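Local coordinates for protein YCGM (Escherichia coli, PDB 1NR9), which is of unknown function but belongs to the fumarylacetoacetate hydrolase family, a beta-rich fold, and holds a magnesium ion, at residues A[103-107]-A[108-112]; A[89-92]-A[93-97]. All coordinates share one frame; numbering follows the deposited sequence.

Contact 1 (A[103-107]-A[108-112]). With MG (magnesium ion), chain E.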
ATOM      1  N   ASP A 103       8.765   5.691  10.889  1.00 27.90           N
ATOM      2  CA  ASP A 103       7.565   4.960  10.544  1.00 27.14           C
ATOM      3  C   ASP A 103       6.499   5.709  11.324  1.00 27.89           C
ATOM      4  O   ASP A 103       6.048   5.282  12.382  1.00 32.47           O
ATOM      5  CB  ASP A 103       7.704   3.503  10.998  1.00 28.06           C
ATOM      6  CG  ASP A 103       6.422   2.700  10.857  1.00 28.66           C
ATOM      7  OD1 ASP A 103       5.537   3.093  10.059  1.00 26.93           O
ATOM      8  OD2 ASP A 103       6.319   1.658  11.544  1.00 28.71           O
ATOM      9  N   LEU A 104       6.154   6.879  10.809  1.00 24.75           N
ATOM     10  CA  LEU A 104       5.151   7.728  11.416  1.00 24.07           C
ATOM     11  C   LEU A 104       3.839   6.968  11.468  1.00 24.93           C
ATOM     12  O   LEU A 104       3.411   6.406  10.459  1.00 27.15           O
ATOM     13  CB  LEU A 104       4.987   8.989  10.582  1.00 24.03           C
ATOM     14  CG  LEU A 104       5.624  10.255  11.140  1.00 22.52           C
ATOM     15  CD1 LEU A 104       6.895   9.932  11.905  1.00 21.27           C
ATOM     16  CD2 LEU A 104       5.891  11.208   9.977  1.00 23.21           C
ATOM     17  N   THR A 105       3.200   6.950  12.635  1.00 25.35           N
ATOM     18  CA  THR A 105       1.947   6.233  12.783  1.00 25.31           C
ATOM     19  C   THR A 105       0.915   6.936  13.656  1.00 25.83           C
ATOM     20  O   THR A 105       1.262   7.609  14.626  1.00 27.28           O
ATOM     21  CB  THR A 105       2.197   4.799  13.335  1.00 25.03           C
ATOM     22  OG1 THR A 105       1.148   4.439  14.241  1.00 26.09           O
ATOM     23  CG2 THR A 105       3.533   4.712  14.044  1.00 23.44           C
ATOM     24  N   LEU A 106      -0.355   6.791  13.283  1.00 25.31           N
ATOM     25  CA  LEU A 106      -1.466   7.373  14.035  1.00 27.43           C
ATOM     26  C   LEU A 106      -1.952   6.339  15.073  1.00 30.86           C
ATOM     27  O   LEU A 106      -2.900   5.585  14.804  1.00 28.17           O
ATOM     28  CB  LEU A 106      -2.613   7.727  13.081  1.00 23.89           C
ATOM     29  CG  LEU A 106      -2.379   8.896  12.113  1.00 21.81           C
ATOM     30  CD1 LEU A 106      -3.581   9.054  11.190  1.00 15.98           C
ATOM     31  CD2 LEU A 106      -2.159  10.185  12.908  1.00 19.87           C
ATOM     32  N   ARG A 107      -1.312   6.322  16.251  1.00 35.32           N
ATOM     33  CA  ARG A 107      -1.633   5.356  17.307  1.00 41.58           C
ATOM     34  C   ARG A 107      -3.093   5.249  17.690  1.00 39.59           C
ATOM     35  O   ARG A 107      -3.642   4.153  17.732  1.00 43.97           O
ATOM     36  CB  ARG A 107      -0.819   5.624  18.573  1.00 47.56           C
ATOM     37  CG  ARG A 107       0.678   5.653  18.366  1.00 65.09           C
ATOM     38  CD  ARG A 107       1.253   4.424  17.665  1.00 79.02           C
ATOM     39  NE  ARG A 107       1.221   3.203  18.465  1.00 87.18           N
ATOM     40  CZ  ARG A 107       1.792   2.061  18.089  1.00 92.43           C
ATOM     41  NH1 ARG A 107       2.438   1.990  16.930  1.00 92.76           N
ATOM     42  NH2 ARG A 107       1.709   0.984  18.863  1.00 94.61           N
ATOM     43  N   ASP A 108      -3.726   6.372  17.988  1.00 37.09           N
ATOM     44  CA  ASP A 108      -5.138   6.345  18.360  1.00 35.73           C
ATOM     45  C   ASP A 108      -5.938   5.551  17.317  1.00 32.86           C
ATOM     46  O   ASP A 108      -6.653   4.600  17.647  1.00 29.48           O
ATOM     47  CB  ASP A 108      -5.667   7.777  18.469  1.00 40.36           C
ATOM     48  CG  ASP A 108      -5.094   8.517  19.668  1.00 41.39           C
ATOM     49  OD1 ASP A 108      -3.971   8.169  20.086  1.00 41.48           O
ATOM     50  OD2 ASP A 108      -5.756   9.448  20.186  1.00 43.61           O
ATOM     51  N   VAL A 109      -5.785   5.941  16.055  1.00 29.58           N
ATOM     52  CA  VAL A 109      -6.466   5.291  14.945  1.00 26.06           C
ATOM     53  C   VAL A 109      -6.133   3.812  14.822  1.00 28.15           C
ATOM     54  O   VAL A 109      -7.008   2.993  14.521  1.00 26.82           O
ATOM     55  CB  VAL A 109      -6.094   5.948  13.619  1.00 24.84           C
ATOM     56  CG1 VAL A 109      -6.725   5.172  12.473  1.00 22.95           C
ATOM     57  CG2 VAL A 109      -6.526   7.413  13.619  1.00 18.86           C
ATOM     58  N   GLN A 110      -4.865   3.477  15.036  1.00 27.32           N
ATOM     59  CA  GLN A 110      -4.420   2.094  14.943  1.00 27.30           C
ATOM     60  C   GLN A 110      -5.110   1.236  15.991  1.00 30.36           C
ATOM     61  O   GLN A 110      -5.552   0.122  15.700  1.00 30.92           O
ATOM     62  CB  GLN A 110      -2.917   2.001  15.146  1.00 24.55           C
ATOM     63  CG  GLN A 110      -2.283   0.893  14.342  1.00 23.59           C
ATOM     64  CD  GLN A 110      -1.014   0.388  14.962  1.00 23.75           C
ATOM     65  OE1 GLN A 110      -0.207   1.165  15.467  1.00 25.37           O
ATOM     66  NE2 GLN A 110      -0.817  -0.927  14.922  1.00 26.60           N
ATOM     67  N   GLY A 111      -5.180   1.755  17.217  1.00 31.19           N
ATOM     68  CA  GLY A 111      -5.829   1.027  18.295  1.00 31.47           C
ATOM     69  C   GLY A 111      -7.244   0.668  17.876  1.00 32.34           C
ATOM     70  O   GLY A 111      -7.686  -0.465  18.047  1.00 31.88           O
ATOM     71  N   LYS A 112      -7.966   1.630  17.315  1.00 34.17           N
ATOM     72  CA  LYS A 112      -9.319   1.357  16.881  1.00 35.16           C
ATOM     73  C   LYS A 112      -9.276   0.249  15.828  1.00 35.98           C
ATOM     74  O   LYS A 112     -10.095  -0.672  15.856  1.00 37.78           O
ATOM     75  CB  LYS A 112      -9.955   2.624  16.324  1.00 35.32           C
ATOM     76  CG  LYS A 112     -10.011   3.757  17.335  1.00 42.16           C
ATOM     77  CD  LYS A 112     -10.719   4.982  16.762  1.00 47.51           C
ATOM     78  CE  LYS A 112     -10.757   6.133  17.756  1.00 49.73           C
ATOM     79  NZ  LYS A 112     -11.393   7.347  17.166  1.00 51.70           N
TER
HETATM   80 MG    MG E 301       6.571  -0.334  12.970  0.95 23.22          MG
HETATM   81  O   HOH W   1       8.028  -0.304  10.898  1.00 23.11           O

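Contact 2 (A[89-92]-A[93-97])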
ATOM      1  N   GLU A  89      20.698 -15.182  -0.844  1.00 49.13           N
ATOM      2  CA  GLU A  89      21.811 -14.778  -1.705  1.00 53.31           C
ATOM      3  C   GLU A  89      21.351 -13.663  -2.634  1.00 50.44           C
ATOM      4  O   GLU A  89      22.109 -12.742  -2.942  1.00 51.82           O
ATOM      5  CB  GLU A  89      22.339 -15.937  -2.551  1.00 59.02           C
ATOM      6  CG  GLU A  89      23.627 -15.554  -3.287  1.00 77.57           C
ATOM      7  CD  GLU A  89      23.996 -16.504  -4.412  1.00 88.12           C
ATOM      8  OE1 GLU A  89      24.067 -17.728  -4.167  1.00 96.29           O
ATOM      9  OE2 GLU A  89      24.229 -16.020  -5.543  1.00 94.47           O
ATOM     10  N   HIS A  90      20.103 -13.762  -3.083  1.00 47.62           N
ATOM     11  CA  HIS A  90      19.514 -12.764  -3.967  1.00 43.90           C
ATOM     12  C   HIS A  90      19.330 -11.453  -3.208  1.00 39.30           C
ATOM     13  O   HIS A  90      19.734 -10.389  -3.682  1.00 36.94           O
ATOM     14  CB  HIS A  90      18.176 -13.278  -4.497  1.00 47.47           C
ATOM     15  CG  HIS A  90      18.309 -14.403  -5.478  1.00 52.23           C
ATOM     16  ND1 HIS A  90      17.311 -15.332  -5.689  1.00 53.10           N
ATOM     17  CD2 HIS A  90      19.314 -14.731  -6.325  1.00 51.76           C
ATOM     18  CE1 HIS A  90      17.695 -16.182  -6.624  1.00 53.59           C
ATOM     19  NE2 HIS A  90      18.906 -15.839  -7.026  1.00 53.95           N
ATOM     20  N   VAL A  91      18.723 -11.539  -2.026  1.00 34.40           N
ATOM     21  CA  VAL A  91      18.513 -10.363  -1.197  1.00 32.41           C
ATOM     22  C   VAL A  91      19.847  -9.647  -1.097  1.00 33.70           C
ATOM     23  O   VAL A  91      19.981  -8.510  -1.562  1.00 33.05           O
ATOM     24  CB  VAL A  91      18.032 -10.737   0.237  1.00 31.24           C
ATOM     25  CG1 VAL A  91      18.007  -9.488   1.129  1.00 25.22           C
ATOM     26  CG2 VAL A  91      16.633 -11.363   0.176  1.00 28.71           C
ATOM     27  N   ARG A  92      20.830 -10.330  -0.502  1.00 35.93           N
ATOM     28  CA  ARG A  92      22.175  -9.788  -0.326  1.00 38.93           C
ATOM     29  C   ARG A  92      22.599  -8.974  -1.540  1.00 40.23           C
ATOM     30  O   ARG A  92      22.767  -7.756  -1.456  1.00 41.59           O
ATOM     31  CB  ARG A  92      23.184 -10.919  -0.091  1.00 39.40           C
ATOM     32  CG  ARG A  92      23.253 -11.427   1.345  1.00 47.59           C
ATOM     33  CD  ARG A  92      23.968 -12.777   1.427  1.00 54.38           C
ATOM     34  NE  ARG A  92      25.325 -12.734   0.889  1.00 61.86           N
ATOM     35  CZ  ARG A  92      26.348 -12.122   1.480  1.00 65.89           C
ATOM     36  NH1 ARG A  92      26.167 -11.498   2.637  1.00 64.49           N
ATOM     37  NH2 ARG A  92      27.555 -12.137   0.916  1.00 67.02           N
ATOM     38  N   LYS A  93      22.749  -9.653  -2.672  1.00 42.41           N
ATOM     39  CA  LYS A  93      23.172  -9.019  -3.916  1.00 45.40           C
ATOM     40  C   LYS A  93      22.304  -7.859  -4.399  1.00 44.37           C
ATOM     41  O   LYS A  93      22.771  -7.000  -5.152  1.00 46.51           O
ATOM     42  CB  LYS A  93      23.259 -10.073  -5.025  1.00 49.83           C
ATOM     43  CG  LYS A  93      24.587 -10.810  -5.088  1.00 58.47           C
ATOM     44  CD  LYS A  93      25.700  -9.860  -5.497  1.00 66.36           C
ATOM     45  CE  LYS A  93      27.017 -10.582  -5.676  1.00 72.62           C
ATOM     46  NZ  LYS A  93      28.099  -9.637  -6.069  1.00 75.45           N
ATOM     47  N   ALA A  94      21.052  -7.815  -3.958  1.00 42.52           N
ATOM     48  CA  ALA A  94      20.144  -6.771  -4.410  1.00 37.63           C
ATOM     49  C   ALA A  94      20.036  -5.483  -3.599  1.00 35.26           C
ATOM     50  O   ALA A  94      19.775  -4.425  -4.176  1.00 32.73           O
ATOM     51  CB  ALA A  94      18.755  -7.365  -4.602  1.00 39.03           C
ATOM     52  N   ILE A  95      20.220  -5.540  -2.280  1.00 29.92           N
ATOM     53  CA  ILE A  95      20.080  -4.319  -1.502  1.00 26.55           C
ATOM     54  C   ILE A  95      21.070  -3.264  -2.001  1.00 26.54           C
ATOM     55  O   ILE A  95      22.268  -3.518  -2.108  1.00 27.03           O
ATOM     56  CB  ILE A  95      20.208  -4.586   0.024  1.00 24.55           C
ATOM     57  CG1 ILE A  95      21.425  -3.874   0.581  1.00 26.27           C
ATOM     58  CG2 ILE A  95      20.202  -6.056   0.308  1.00 21.91           C
ATOM     59  CD1 ILE A  95      21.166  -2.393   0.813  1.00 30.62           C
ATOM     60  N   ALA A  96      20.539  -2.076  -2.302  1.00 27.05           N
ATOM     61  CA  ALA A  96      21.304  -0.961  -2.859  1.00 24.54           C
ATOM     62  C   ALA A  96      21.837   0.099  -1.898  1.00 23.17           C
ATOM     63  O   ALA A  96      22.667   0.924  -2.286  1.00 23.28           O
ATOM     64  CB  ALA A  96      20.469  -0.274  -3.965  1.00 23.05           C
ATOM     65  N   GLY A  97      21.368   0.098  -0.658  1.00 22.19           N
ATOM     66  CA  GLY A  97      21.847   1.100   0.277  1.00 22.82           C
ATOM     67  C   GLY A  97      21.088   1.119   1.586  1.00 22.81           C
ATOM     68  O   GLY A  97      20.124   0.373   1.755  1.00 22.34           O
TER

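Contact 1 (A[103-107]-A[108-112])
Bends at chi2 (-53°) and chi3 (-70°) fold the Arg107 side chain back alongside Gln110, so that the guanidinium and the amide end up near each other, one turn apart on the same helix. The amide oxygen comes in over one face of the guanidinium, offset toward its rim, with Gln110 OE1 3.1 Å from Arg107 NH1. The two planes stand almost perpendicular, 89° apart, and the N-H groups point the wrong way for a hydrogen bond; this is a polar contact over a face. Arg107 is poorly ordered, so its exact placement deserves caution.

The backbone does the firmer work. Leu106 occupies the N-cap position, and its O receives Gln110 N at 2.9 Å. The next carbonyl follows suit, Arg107 O accepting Gly111 N at 2.9 Å, which starts the regular helical pattern. On another side of this first turn, Leu106 and Val109 run side by side, pointing the same way, with CB to CB at 3.9 Å. Around them, Phe66 and Phe126 pack on Leu106, while Asp108 OD1 is hydrogen-bonded to Ser68 OG.

At the other end of the loop, Asp103 OD2 binds the magnesium ion at 2.5 Å, and a water lies 2.5 Å from the same magnesium. Glu72 is the second protein ligand, and Lys48 forms a salt bridge to Asp103 OD1. The piece is thus a loop-to-helix N-terminus leading directly out of an acidic magnesium site, in a family whose members characteristically bind a divalent metal through carboxylates.

Contact 2 (A[89-92]-A[93-97])
The flat group that matters here is the peptide carbonyl of Val91, approached by two N-H groups, that of the last helical residue, Ala94, and that of Ile95 just beyond it. Ala94 N stands above the carbonyl plane, 52° out of it, with Ala94 N to Val91 O at 2.7 Å. Ile95 N instead arrives nearly along the C=O axis, and its distance to Val91 O is 3.1 Å. One oxygen thus takes an i+3 and an i+4 bond at once, a tightening of the helix as it runs out.

Upstream the spacing is still that of an alpha helix: Lys93 N donates to Glu89 O over 3.2 Å in an almost straight bond, the N-H...O angle being 173°. Ala94 N also has a weak bond to His90 O, so it is shared between two acceptors, and Ile95 N reaches Arg92 O only weakly.

Side chains add one apolar touch. Val91 puts CG1 anti to its backbone N (chi1 172°), and that methyl meets Ile95 CG2 at 4.2 Å, the two side chains crossing obliquely. Val91 is buried because helix 171-178 covers it with Val172, Ile175 and Ala176, and Ala94 packs on Ala81 and Leu83.

Ile95 is the first residue to leave helical backbone angles, and the strand begins there; Ala96 falls back to near-helical angles as part of the bulge. Ala96 and Gly97 both face Leu78 on the antiparallel strand 69-79. What results is a helix C-terminus passing straight into an antiparallel strand pairing with 69-79 that opens with a classic beta bulge.

In the fold
Along the chain, contact 2 comes first and contact 1 follows, with strand 95-102 running between them. That strand starts within contact 2, as helix 88-94 ends, and leads into the loop of contact 1, from which helix 107-116 departs. The centres are 31 Å apart and the nearest atoms about 16 Å, so the two do not touch; they lie on opposite sides of the chain's centre. Both belong to the one family region, and strand 69-79, the antiparallel neighbour of 95-102, is common ground: it carries Leu78 opposite contact 2 and the magnesium ligand Glu72 beside contact 1. The antiparallel pair 69-79 and 95-102 thus spans the distance from helix 88-94 to the metal site.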